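Local structure of Serine/threonine-protein kinase/endoribonuclease IRE1 (Saccharomyces cerevisiae, 2BE1) at residues L13-E19 against G243-F249; I32-I36 against I126-G131; T55-L59 against Y71-H75; A204-S210 against V263-F267. The protein senses unfolded proteins in the endoplasmic reticulum lumen through the domain described here, leading to auto-activation and splicing of HAC1 precursor mRNA by its endoribonuclease domain. One frame throughout, in Å; residues are numbered along the deposited sequence.

Overall arrangement
Contacts 1, 2 and 4 reach the five-stranded antiparallel sheet of the lumenal domain. Contact 1 is its buried centre, pairing strands 8-17 and 245-254 by main-chain hydrogen bonds; the other three are partly buried. Contact 4 touches it: L248 O lies 3.0 Å from H265 N, a probable hydrogen bond, where the end of outer strand 259-264 meets a loop through P266, N207 and A204. On the other outer strand, 31-36, contact 2 sets a tryptophan against a turn of the second sheet, its centre about 13 Å from that of contact 1. Contact 3 is a hairpin in a separate three-stranded sheet, its centre about 40 Å from that of contact 2, across the chain's centre.

Contact 1 (L13-E19 against G243-F249)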
loop_
_atom_site.group_PDB
_atom_site.type_symbol
_atom_site.label_atom_id
_atom_site.label_comp_id
_atom_site.label_asym_id
_atom_site.label_seq_id
_atom_site.Cartn_x
_atom_site.Cartn_y
_atom_site.Cartn_z
ATOM N N LEU A 13 -18.890 -18.533 14.152
ATOM C CA LEU A 13 -18.386 -17.220 14.420
ATOM C C LEU A 13 -16.922 -17.446 14.278
ATOM O O LEU A 13 -16.420 -18.533 14.584
ATOM C CB LEU A 13 -18.656 -16.849 15.862
ATOM C CG LEU A 13 -18.872 -15.407 16.303
ATOM C CD1 LEU A 13 -19.471 -15.429 17.681
ATOM C CD2 LEU A 13 -17.574 -14.727 16.413
ATOM N N ILE A 14 -16.224 -16.413 13.836
ATOM C CA ILE A 14 -14.835 -16.551 13.614
ATOM C C ILE A 14 -14.007 -15.557 14.382
ATOM O O ILE A 14 -14.235 -14.312 14.303
ATOM C CB ILE A 14 -14.589 -16.526 12.187
ATOM C CG1 ILE A 14 -14.737 -17.938 11.756
ATOM C CG2 ILE A 14 -13.190 -16.144 11.889
ATOM C CD1 ILE A 14 -14.678 -18.023 10.273
ATOM N N ALA A 15 -13.044 -16.145 15.106
ATOM C CA ALA A 15 -12.203 -15.448 16.010
ATOM C C ALA A 15 -10.826 -15.503 15.524
ATOM O O ALA A 15 -10.382 -16.557 15.036
ATOM C CB ALA A 15 -12.246 -16.091 17.268
ATOM N N ALA A 16 -10.173 -14.340 15.658
ATOM C CA ALA A 16 -8.710 -14.139 15.558
ATOM C C ALA A 16 -8.044 -13.835 16.934
ATOM O O ALA A 16 -8.483 -12.906 17.646
ATOM C CB ALA A 16 -8.490 -13.025 14.701
ATOM N N ASP A 17 -7.016 -14.608 17.314
ATOM C CA ASP A 17 -6.219 -14.330 18.545
ATOM C C ASP A 17 -4.980 -13.455 18.229
ATOM O O ASP A 17 -4.492 -13.441 17.095
ATOM C CB ASP A 17 -5.810 -15.643 19.243
ATOM C CG ASP A 17 -4.808 -16.497 18.407
ATOM O OD1 ASP A 17 -4.835 -17.763 18.379
ATOM O OD2 ASP A 17 -3.948 -15.878 17.767
ATOM N N VAL A 18 -4.459 -12.757 19.236
ATOM C CA VAL A 18 -3.334 -11.826 19.045
ATOM C C VAL A 18 -2.014 -12.522 18.702
ATOM O O VAL A 18 -1.039 -11.845 18.322
ATOM C CB VAL A 18 -3.151 -10.849 20.255
ATOM C CG1 VAL A 18 -2.457 -11.520 21.379
ATOM C CG2 VAL A 18 -2.352 -9.686 19.883
ATOM N N GLU A 19 -1.953 -13.854 18.819
ATOM C CA GLU A 19 -0.831 -14.598 18.213
ATOM C C GLU A 19 -0.990 -14.887 16.712
ATOM O O GLU A 19 -0.065 -15.358 16.061
ATOM C CB GLU A 19 -0.561 -15.842 18.983
ATOM C CG GLU A 19 -0.307 -15.437 20.352
ATOM C CD GLU A 19 1.145 -15.118 20.614
ATOM O OE1 GLU A 19 1.971 -15.811 19.988
ATOM O OE2 GLU A 19 1.461 -14.230 21.462
ATOM N N GLY A 243 -4.259 -17.147 22.661
ATOM C CA GLY A 243 -3.861 -15.768 22.895
ATOM C C GLY A 243 -5.111 -14.910 23.016
ATOM O O GLY A 243 -6.265 -15.387 22.673
ATOM N N ILE A 244 -4.938 -13.663 23.511
ATOM C CA ILE A 244 -6.143 -12.865 23.699
ATOM C C ILE A 244 -6.858 -12.548 22.357
ATOM O O ILE A 244 -6.213 -12.355 21.323
ATOM C CB ILE A 244 -6.032 -11.742 24.681
ATOM C CG1 ILE A 244 -6.707 -10.570 24.097
ATOM C CG2 ILE A 244 -4.624 -11.373 25.122
ATOM C CD1 ILE A 244 -7.015 -9.603 25.219
ATOM N N ILE A 245 -8.192 -12.636 22.342
ATOM C CA ILE A 245 -8.918 -12.525 21.072
ATOM C C ILE A 245 -9.239 -11.121 20.707
ATOM O O ILE A 245 -9.950 -10.408 21.439
ATOM C CB ILE A 245 -10.137 -13.354 21.005
ATOM C CG1 ILE A 245 -9.651 -14.646 20.445
ATOM C CG2 ILE A 245 -11.142 -12.802 19.988
ATOM C CD1 ILE A 245 -10.451 -15.685 20.928
ATOM N N VAL A 246 -8.741 -10.748 19.538
ATOM C CA VAL A 246 -8.680 -9.372 19.153
ATOM C C VAL A 246 -9.404 -9.143 17.802
ATOM O O VAL A 246 -9.708 -7.989 17.453
ATOM C CB VAL A 246 -7.227 -8.937 19.106
ATOM C CG1 VAL A 246 -6.411 -9.804 18.117
ATOM C CG2 VAL A 246 -7.174 -7.566 18.666
ATOM N N GLY A 247 -9.696 -10.228 17.065
ATOM C CA GLY A 247 -10.546 -10.151 15.862
ATOM C C GLY A 247 -11.805 -11.018 15.907
ATOM O O GLY A 247 -11.755 -12.199 16.366
ATOM N N LEU A 248 -12.939 -10.466 15.433
ATOM C CA LEU A 248 -14.213 -11.225 15.585
ATOM C C LEU A 248 -15.247 -11.206 14.410
ATOM O O LEU A 248 -15.805 -10.131 14.081
ATOM C CB LEU A 248 -14.861 -10.786 16.897
ATOM C CG LEU A 248 -15.733 -11.892 17.452
ATOM C CD1 LEU A 248 -14.913 -13.123 17.423
ATOM C CD2 LEU A 248 -16.175 -11.625 18.892
ATOM N N PHE A 249 -15.544 -12.338 13.760
ATOM C CA PHE A 249 -16.505 -12.205 12.604
ATOM C C PHE A 249 -17.782 -12.987 12.701
ATOM O O PHE A 249 -17.771 -14.161 13.102
ATOM C CB PHE A 249 -15.880 -12.556 11.290
ATOM C CG PHE A 249 -14.698 -11.722 10.945
ATOM C CD1 PHE A 249 -13.385 -12.201 11.126
ATOM C CD2 PHE A 249 -14.874 -10.455 10.406
ATOM C CE1 PHE A 249 -12.260 -11.409 10.756
ATOM C CE2 PHE A 249 -13.764 -9.651 10.040
ATOM C CZ PHE A 249 -12.448 -10.125 10.235
#
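Two neighbouring strands of the five-stranded sheet run antiparallel here, 13-17 against 245-249, joining parts of the chain more than 220 residues apart, and a classic beta bulge shifts their register. F249, A16 and V18 lose the most surface to the contact. F249 forms a hydrogen-bonded pair with I14: I14 N donates to F249 O at 2.8 Å, and F249 N to I14 O at a very short 2.4 Å. The side chains of this pair emerge on the same face as A16, with I14 CG2 4.0 Å from F249 CD1; W194 of strand 190-195 touches both F249 and A16 there. A16 sits opposite G247, where a side chain on the glycine would collide with the alanine CB. A15, L248, I245 and D17 occupy the other face, and D17 turns its carboxylate to G21 N and H23. The bulge itself centres on A16 O, which accepts from both V246 N (2.9 Å) and G247 N (3.0 Å), so that one residue faces two before D17 pairs with I245. Beyond the strand, V18 packs its CB 4.0 Å from V246 CG1, while V18 N donates to I244 O at 2.8 Å.

Contact 2 (I32-I36 against I126-G131); sequences IIWSI and INMLNG
The end of strand 31-36 lies beside the turn after strand 112-127, the nearest CA atoms being those of W34 and G131, 6.0 Å apart. I33, helix-like (-54°/-34°), forms with W34 a classic beta bulge opposite A24 of strand 22-26; I33 CG2 lies 4.4 Å from L129 O. W34, extended again, has chi1 p (56°) and chi2 -113°. W34 NE1 donates to M128 O at a very short 2.3 Å; one ring face receives both N130 O, 3.1 Å from W34 CG, and G131 CA, 3.5 Å from the five-membered ring's centroid, a CH-pi contact. I36 (m, t) brings CD1 to 4.2 Å from I126 CD1. In the turn M128 (-64°/-59°) and L129 (-29°/-52°) are helix-like and G131 is at 104°/5°; G131 N donates to N127 O (2.6 Å), and N130 N to N127 OD1 (2.6 Å), an Asx motif. The meeting of the two sheets centres on W34, with I36 against I126 beside it: the indole donates at its edge and takes a carbonyl and a glycine CH on one face.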
loop_
_atom_site.group_PDB
_atom_site.type_symbol
_atom_site.label_atom_id
_atom_site.label_comp_id
_atom_site.label_asym_id
_atom_site.label_seq_id
_atom_site.Cartn_x
_atom_site.Cartn_y
_atom_site.Cartn_z
ATOM N N ILE A 32 -15.193 -24.238 20.962
ATOM C CA ILE A 32 -14.140 -24.047 19.978
ATOM C C ILE A 32 -14.198 -25.137 18.891
ATOM O O ILE A 32 -13.529 -26.152 18.966
ATOM C CB ILE A 32 -12.750 -23.871 20.671
ATOM C CG1 ILE A 32 -12.740 -22.541 21.394
ATOM C CG2 ILE A 32 -11.617 -23.881 19.687
ATOM C CD1 ILE A 32 -11.585 -22.308 22.251
ATOM N N ILE A 33 -15.010 -24.924 17.876
ATOM C CA ILE A 33 -15.111 -25.905 16.783
ATOM C C ILE A 33 -13.770 -26.318 16.071
ATOM O O ILE A 33 -13.635 -27.455 15.619
ATOM C CB ILE A 33 -16.127 -25.423 15.708
ATOM C CG1 ILE A 33 -17.348 -24.743 16.358
ATOM C CG2 ILE A 33 -16.537 -26.556 14.770
ATOM C CD1 ILE A 33 -18.374 -24.237 15.341
ATOM N N TRP A 34 -12.804 -25.409 15.931
ATOM C CA TRP A 34 -11.489 -25.771 15.361
ATOM C C TRP A 34 -10.593 -24.566 15.433
ATOM O O TRP A 34 -11.090 -23.436 15.278
ATOM C CB TRP A 34 -11.585 -26.233 13.896
ATOM C CG TRP A 34 -12.250 -25.268 12.866
ATOM C CD1 TRP A 34 -13.429 -25.460 12.207
ATOM C CD2 TRP A 34 -11.734 -24.031 12.369
ATOM N NE1 TRP A 34 -13.688 -24.413 11.334
ATOM C CE2 TRP A 34 -12.663 -23.524 11.428
ATOM C CE3 TRP A 34 -10.585 -23.293 12.637
ATOM C CZ2 TRP A 34 -12.490 -22.323 10.794
ATOM C CZ3 TRP A 34 -10.409 -22.121 11.999
ATOM C CH2 TRP A 34 -11.355 -21.635 11.082
ATOM N N SER A 35 -9.295 -24.785 15.664
ATOM C CA SER A 35 -8.309 -23.694 15.622
ATOM C C SER A 35 -7.242 -24.028 14.601
ATOM O O SER A 35 -6.971 -25.199 14.341
ATOM C CB SER A 35 -7.605 -23.511 16.956
ATOM O OG SER A 35 -8.517 -23.413 18.008
ATOM N N ILE A 36 -6.621 -22.996 14.044
ATOM C CA ILE A 36 -5.517 -23.136 13.122
ATOM C C ILE A 36 -4.372 -22.446 13.784
ATOM O O ILE A 36 -4.555 -21.354 14.309
ATOM C CB ILE A 36 -5.821 -22.364 11.876
ATOM C CG1 ILE A 36 -7.074 -22.920 11.249
ATOM C CG2 ILE A 36 -4.677 -22.426 10.893
ATOM C CD1 ILE A 36 -7.656 -21.984 10.282
ATOM N N ILE A 126 -10.966 -21.370 3.415
ATOM C CA ILE A 126 -10.763 -22.299 4.465
ATOM C C ILE A 126 -12.066 -23.021 4.557
ATOM O O ILE A 126 -13.112 -22.410 4.369
ATOM C CB ILE A 126 -10.493 -21.535 5.750
ATOM C CG1 ILE A 126 -9.213 -20.728 5.614
ATOM C CG2 ILE A 126 -10.345 -22.485 6.921
ATOM C CD1 ILE A 126 -8.842 -19.958 6.824
ATOM N N ASN A 127 -11.999 -24.320 4.829
ATOM C CA ASN A 127 -13.198 -25.103 4.997
ATOM C C ASN A 127 -13.768 -24.893 6.352
ATOM O O ASN A 127 -13.096 -25.227 7.314
ATOM C CB ASN A 127 -12.880 -26.572 4.909
ATOM C CG ASN A 127 -14.074 -27.410 5.241
ATOM O OD1 ASN A 127 -14.181 -27.936 6.331
ATOM N ND2 ASN A 127 -15.023 -27.473 4.323
ATOM N N MET A 128 -14.992 -24.386 6.461
ATOM C CA MET A 128 -15.510 -24.079 7.807
ATOM C C MET A 128 -15.664 -25.295 8.685
ATOM O O MET A 128 -15.092 -25.344 9.762
ATOM C CB MET A 128 -16.857 -23.436 7.778
ATOM C CG MET A 128 -16.903 -22.154 7.111
ATOM S SD MET A 128 -18.629 -21.700 7.304
ATOM C CE MET A 128 -19.583 -23.155 6.811
ATOM N N LEU A 129 -16.479 -26.247 8.218
ATOM C CA LEU A 129 -16.675 -27.540 8.860
ATOM C C LEU A 129 -15.413 -27.939 9.613
ATOM O O LEU A 129 -15.437 -28.184 10.797
ATOM C CB LEU A 129 -17.100 -28.569 7.786
ATOM C CG LEU A 129 -17.032 -30.116 7.785
ATOM C CD1 LEU A 129 -17.939 -30.914 8.825
ATOM C CD2 LEU A 129 -17.299 -30.588 6.338
ATOM N N ASN A 130 -14.293 -27.896 8.935
ATOM C CA ASN A 130 -13.064 -28.457 9.448
ATOM C C ASN A 130 -11.991 -27.418 9.924
ATOM O O ASN A 130 -11.433 -27.551 11.000
ATOM C CB ASN A 130 -12.561 -29.436 8.365
ATOM C CG ASN A 130 -11.109 -29.771 8.481
ATOM O OD1 ASN A 130 -10.479 -30.145 7.491
ATOM N ND2 ASN A 130 -10.557 -29.653 9.686
ATOM N N GLY A 131 -11.707 -26.386 9.139
ATOM C CA GLY A 131 -10.576 -25.508 9.438
ATOM C C GLY A 131 -9.333 -25.722 8.546
ATOM O O GLY A 131 -8.248 -25.111 8.758
#

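Contact 3 (T55-L59 against Y71-H75)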
loop_
_atom_site.group_PDB
_atom_site.type_symbol
_atom_site.label_atom_id
_atom_site.label_comp_id
_atom_site.label_asym_id
_atom_site.label_seq_id
_atom_site.Cartn_x
_atom_site.Cartn_y
_atom_site.Cartn_z
ATOM N N THR A 55 17.394 2.736 26.975
ATOM C CA THR A 55 16.322 3.768 27.063
ATOM C C THR A 55 15.055 3.194 27.689
ATOM O O THR A 55 14.626 2.105 27.283
ATOM C CB THR A 55 15.895 4.358 25.690
ATOM O OG1 THR A 55 14.540 4.808 25.821
ATOM C CG2 THR A 55 15.985 3.332 24.495
ATOM N N TYR A 56 14.421 3.894 28.634
ATOM C CA TYR A 56 13.269 3.244 29.347
ATOM C C TYR A 56 11.927 3.367 28.611
ATOM O O TYR A 56 10.902 3.735 29.211
ATOM C CB TYR A 56 13.143 3.724 30.782
ATOM C CG TYR A 56 14.440 3.612 31.515
ATOM C CD1 TYR A 56 15.170 2.422 31.482
ATOM C CD2 TYR A 56 14.967 4.707 32.235
ATOM C CE1 TYR A 56 16.396 2.305 32.175
ATOM C CE2 TYR A 56 16.185 4.606 32.941
ATOM C CZ TYR A 56 16.896 3.397 32.912
ATOM O OH TYR A 56 18.100 3.266 33.599
ATOM N N GLU A 57 11.970 3.045 27.314
ATOM C CA GLU A 57 10.875 3.258 26.389
ATOM C C GLU A 57 10.653 2.051 25.575
ATOM O O GLU A 57 11.604 1.343 25.246
ATOM C CB GLU A 57 11.266 4.244 25.334
ATOM C CG GLU A 57 11.541 5.587 25.763
ATOM C CD GLU A 57 11.999 6.287 24.577
ATOM O OE1 GLU A 57 11.907 5.624 23.518
ATOM O OE2 GLU A 57 12.431 7.456 24.678
ATOM N N THR A 58 9.416 1.914 25.122
ATOM C CA THR A 58 9.067 0.825 24.294
ATOM C C THR A 58 7.934 1.200 23.336
ATOM O O THR A 58 7.057 2.019 23.660
ATOM C CB THR A 58 8.764 -0.331 25.200
ATOM O OG1 THR A 58 8.918 -1.564 24.499
ATOM C CG2 THR A 58 7.407 -0.193 25.738
ATOM N N LEU A 59 7.977 0.629 22.136
ATOM C CA LEU A 59 6.947 0.892 21.137
ATOM C C LEU A 59 5.837 -0.090 21.273
ATOM O O LEU A 59 6.115 -1.282 21.445
ATOM C CB LEU A 59 7.498 0.772 19.729
ATOM C CG LEU A 59 6.622 1.415 18.651
ATOM C CD1 LEU A 59 6.134 2.785 19.062
ATOM C CD2 LEU A 59 7.340 1.511 17.354
ATOM N N TYR A 71 2.822 4.369 23.197
ATOM C CA TYR A 71 4.217 4.439 23.508
ATOM C C TYR A 71 4.483 4.707 24.994
ATOM O O TYR A 71 3.829 5.551 25.632
ATOM C CB TYR A 71 4.725 5.561 22.694
ATOM C CG TYR A 71 5.958 6.209 23.199
ATOM C CD1 TYR A 71 7.191 5.521 23.087
ATOM C CD2 TYR A 71 5.927 7.536 23.713
ATOM C CE1 TYR A 71 8.413 6.114 23.494
ATOM C CE2 TYR A 71 7.111 8.155 24.145
ATOM C CZ TYR A 71 8.385 7.429 24.036
ATOM O OH TYR A 71 9.619 7.986 24.459
ATOM N N PHE A 72 5.444 3.983 25.559
ATOM C CA PHE A 72 5.640 4.044 26.999
ATOM C C PHE A 72 7.054 4.301 27.299
ATOM O O PHE A 72 7.938 3.583 26.866
ATOM C CB PHE A 72 5.231 2.749 27.678
ATOM C CG PHE A 72 5.539 2.690 29.155
ATOM C CD1 PHE A 72 6.811 2.376 29.586
ATOM C CD2 PHE A 72 4.523 2.883 30.095
ATOM C CE1 PHE A 72 7.080 2.317 30.903
ATOM C CE2 PHE A 72 4.763 2.824 31.434
ATOM C CZ PHE A 72 6.038 2.555 31.858
ATOM N N ASN A 73 7.219 5.348 28.083
ATOM C CA ASN A 73 8.481 5.733 28.657
ATOM C C ASN A 73 8.330 5.849 30.170
ATOM O O ASN A 73 7.386 6.478 30.658
ATOM C CB ASN A 73 8.958 7.057 28.073
ATOM C CG ASN A 73 9.949 7.756 28.979
ATOM O OD1 ASN A 73 10.192 7.341 30.102
ATOM N ND2 ASN A 73 10.549 8.799 28.484
ATOM N N ALA A 74 9.303 5.279 30.888
ATOM C CA ALA A 74 9.285 5.178 32.363
ATOM C C ALA A 74 9.225 6.527 33.028
ATOM O O ALA A 74 8.743 6.618 34.138
ATOM C CB ALA A 74 10.498 4.400 32.867
ATOM N N HIS A 75 9.714 7.545 32.333
ATOM C CA HIS A 75 9.542 8.938 32.701
ATOM C C HIS A 75 8.127 9.511 32.525
ATOM O O HIS A 75 7.681 10.285 33.372
ATOM C CB HIS A 75 10.523 9.810 31.900
ATOM C CG HIS A 75 11.987 9.423 32.069
ATOM N ND1 HIS A 75 12.617 9.325 33.314
ATOM C CD2 HIS A 75 12.951 9.149 31.135
ATOM C CE1 HIS A 75 13.889 8.986 33.134
ATOM N NE2 HIS A 75 14.119 8.879 31.826
#
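Strands 57-59 and 71-73 form the open end of a beta hairpin, their axes 4.7 Å apart and their directions 171° from each other. T58 and F72 make a hydrogen-bonded pair, T58 N to F72 O at 2.8 Å and F72 N to T58 O at 3.2 Å; the E57-N73 and L59-Y71 pairs flanking it are non-hydrogen-bonded. Past the strand ends, A74 N still donates to Y56 O (2.8 Å), with Y56 at the centre of an inverse gamma turn. Y56 CB packs 3.4 Å from A74 CB. On the face of E57 and Y71, the tyrosine reaches along its strand towards the open end, placing Y71 OH 2.9 Å from E57 OE2, and E57 CG lies 3.8 Å from N73 CB. T58 and F72 share the other face, with T58 CG2 4.1 Å from F72 CB. Both faces thus mix polar and aromatic groups, and that of T58 and F72 is tied to the rest of the domain, T58 OG1 bonding to E49 and the F72 ring meeting Y310 edge-to-face.

Contact 4 (A204-S210 against V263-F267)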
loop_
_atom_site.group_PDB
_atom_site.type_symbol
_atom_site.label_atom_id
_atom_site.label_comp_id
_atom_site.label_asym_id
_atom_site.label_seq_id
_atom_site.Cartn_x
_atom_site.Cartn_y
_atom_site.Cartn_z
ATOM N N ALA A 204 -21.176 -4.693 6.380
ATOM C CA ALA A 204 -20.698 -4.375 7.718
ATOM C C ALA A 204 -21.405 -3.134 8.297
ATOM O O ALA A 204 -21.911 -3.185 9.410
ATOM C CB ALA A 204 -19.235 -4.212 7.706
ATOM N N LEU A 205 -21.525 -2.052 7.539
ATOM C CA LEU A 205 -22.367 -0.940 8.014
ATOM C C LEU A 205 -23.813 -1.328 8.355
ATOM O O LEU A 205 -24.513 -0.604 9.032
ATOM C CB LEU A 205 -22.385 0.207 7.024
ATOM C CG LEU A 205 -21.090 0.978 6.882
ATOM C CD1 LEU A 205 -19.912 0.027 6.438
ATOM C CD2 LEU A 205 -21.350 2.109 5.865
ATOM N N GLN A 206 -24.278 -2.462 7.893
ATOM C CA GLN A 206 -25.642 -2.787 8.187
ATOM C C GLN A 206 -25.679 -3.556 9.466
ATOM O O GLN A 206 -26.654 -3.460 10.213
ATOM C CB GLN A 206 -26.242 -3.637 7.089
ATOM C CG GLN A 206 -26.207 -3.003 5.726
ATOM C CD GLN A 206 -26.820 -3.906 4.675
ATOM O OE1 GLN A 206 -26.346 -3.930 3.537
ATOM N NE2 GLN A 206 -27.886 -4.660 5.046
ATOM N N ASN A 207 -24.624 -4.336 9.710
ATOM C CA ASN A 207 -24.513 -5.176 10.933
ATOM C C ASN A 207 -24.222 -4.335 12.204
ATOM O O ASN A 207 -23.276 -4.552 13.004
ATOM C CB ASN A 207 -23.489 -6.275 10.747
ATOM C CG ASN A 207 -23.765 -7.430 11.607
ATOM O OD1 ASN A 207 -22.852 -8.163 11.998
ATOM N ND2 ASN A 207 -25.035 -7.610 11.941
ATOM N N THR A 208 -25.091 -3.347 12.344
ATOM C CA THR A 208 -25.080 -2.392 13.412
ATOM C C THR A 208 -25.188 -3.017 14.836
ATOM O O THR A 208 -24.573 -2.542 15.774
ATOM C CB THR A 208 -26.162 -1.341 13.119
ATOM O OG1 THR A 208 -25.947 -0.246 13.997
ATOM C CG2 THR A 208 -27.637 -1.925 13.233
ATOM N N PHE A 209 -25.954 -4.086 14.979
ATOM C CA PHE A 209 -26.018 -4.812 16.234
ATOM C C PHE A 209 -26.488 -6.210 15.883
ATOM O O PHE A 209 -27.221 -6.382 14.896
ATOM C CB PHE A 209 -26.974 -4.146 17.238
ATOM C CG PHE A 209 -28.355 -3.980 16.710
ATOM C CD1 PHE A 209 -29.262 -5.077 16.702
ATOM C CD2 PHE A 209 -28.764 -2.742 16.176
ATOM C CE1 PHE A 209 -30.587 -4.953 16.172
ATOM C CE2 PHE A 209 -30.093 -2.582 15.633
ATOM C CZ PHE A 209 -31.015 -3.694 15.642
ATOM N N SER A 210 -26.069 -7.198 16.680
ATOM C CA SER A 210 -26.274 -8.612 16.352
ATOM C C SER A 210 -27.733 -8.907 15.992
ATOM O O SER A 210 -28.619 -8.513 16.721
ATOM C CB SER A 210 -25.777 -9.509 17.494
ATOM O OG SER A 210 -24.478 -9.989 17.190
ATOM N N VAL A 263 -19.008 -11.119 7.910
ATOM C CA VAL A 263 -19.030 -9.703 8.236
ATOM C C VAL A 263 -18.584 -9.490 9.720
ATOM O O VAL A 263 -18.709 -10.425 10.544
ATOM C CB VAL A 263 -20.415 -9.066 7.888
ATOM C CG1 VAL A 263 -21.385 -10.091 7.288
ATOM C CG2 VAL A 263 -21.028 -8.413 9.093
ATOM N N PRO A 264 -17.971 -8.311 10.062
ATOM C CA PRO A 264 -17.458 -8.205 11.434
ATOM C C PRO A 264 -18.591 -8.137 12.375
ATOM O O PRO A 264 -19.644 -7.577 12.038
ATOM C CB PRO A 264 -16.725 -6.868 11.442
ATOM C CG PRO A 264 -17.393 -6.074 10.378
ATOM C CD PRO A 264 -17.660 -7.094 9.288
ATOM N N HIS A 265 -18.367 -8.740 13.536
ATOM C CA HIS A 265 -19.331 -8.741 14.621
ATOM C C HIS A 265 -19.401 -7.331 15.237
ATOM O O HIS A 265 -18.358 -6.762 15.500
ATOM C CB HIS A 265 -18.910 -9.765 15.654
ATOM C CG HIS A 265 -19.931 -9.983 16.719
ATOM N ND1 HIS A 265 -20.282 -9.011 17.624
ATOM C CD2 HIS A 265 -20.688 -11.051 17.018
ATOM C CE1 HIS A 265 -21.194 -9.473 18.454
ATOM N NE2 HIS A 265 -21.461 -10.710 18.100
ATOM N N PRO A 266 -20.618 -6.773 15.475
ATOM C CA PRO A 266 -20.719 -5.338 15.776
ATOM C C PRO A 266 -20.039 -5.110 17.080
ATOM O O PRO A 266 -19.406 -6.022 17.565
ATOM C CB PRO A 266 -22.228 -5.086 15.888
ATOM C CG PRO A 266 -22.843 -6.408 16.083
ATOM C CD PRO A 266 -21.939 -7.436 15.509
ATOM N N PHE A 267 -20.102 -3.914 17.652
ATOM C CA PHE A 267 -19.738 -3.797 19.112
ATOM C C PHE A 267 -20.573 -2.756 19.946
ATOM O O PHE A 267 -20.835 -1.611 19.498
ATOM C CB PHE A 267 -18.189 -3.735 19.353
ATOM C CG PHE A 267 -17.667 -2.347 19.588
ATOM C CD1 PHE A 267 -17.614 -1.841 20.909
ATOM C CD2 PHE A 267 -17.258 -1.533 18.495
ATOM C CE1 PHE A 267 -17.153 -0.551 21.156
ATOM C CE2 PHE A 267 -16.773 -0.219 18.709
ATOM C CZ PHE A 267 -16.717 0.281 20.045
#
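The pyrrolidine ring of P266 fits against the backbone of the loop 207-210, and it has the largest buried area of any residue in this contact. P266 CB approaches N207 O to 3.1 Å and T208 O to 3.5 Å, while P266 CG lies 3.6 Å from F209 CA and 3.4 Å from S210 N. N207 is the centre of an inverse gamma turn, at the point where the loop runs over P266. The side chain of N207 points at the other segment and fills the space between V263, P264 and P266. A smaller apolar patch lies toward the start of the loop, where A204 CB sits 3.6 Å from P264 CD. At the far end S210 OG is 3.2 Å from H265 NE2. H265 ND1 donates to P266 O at 3.1 Å. The contact is built largely of van der Waals contacts round P266. It lies where the loop after helix 201-204, on its way to strand 216-219, passes the end of strand 259-264; H265 is backbone-bonded to L248 of the adjacent strand 245-254, and D250 of that strand touches N207, S210 and H265.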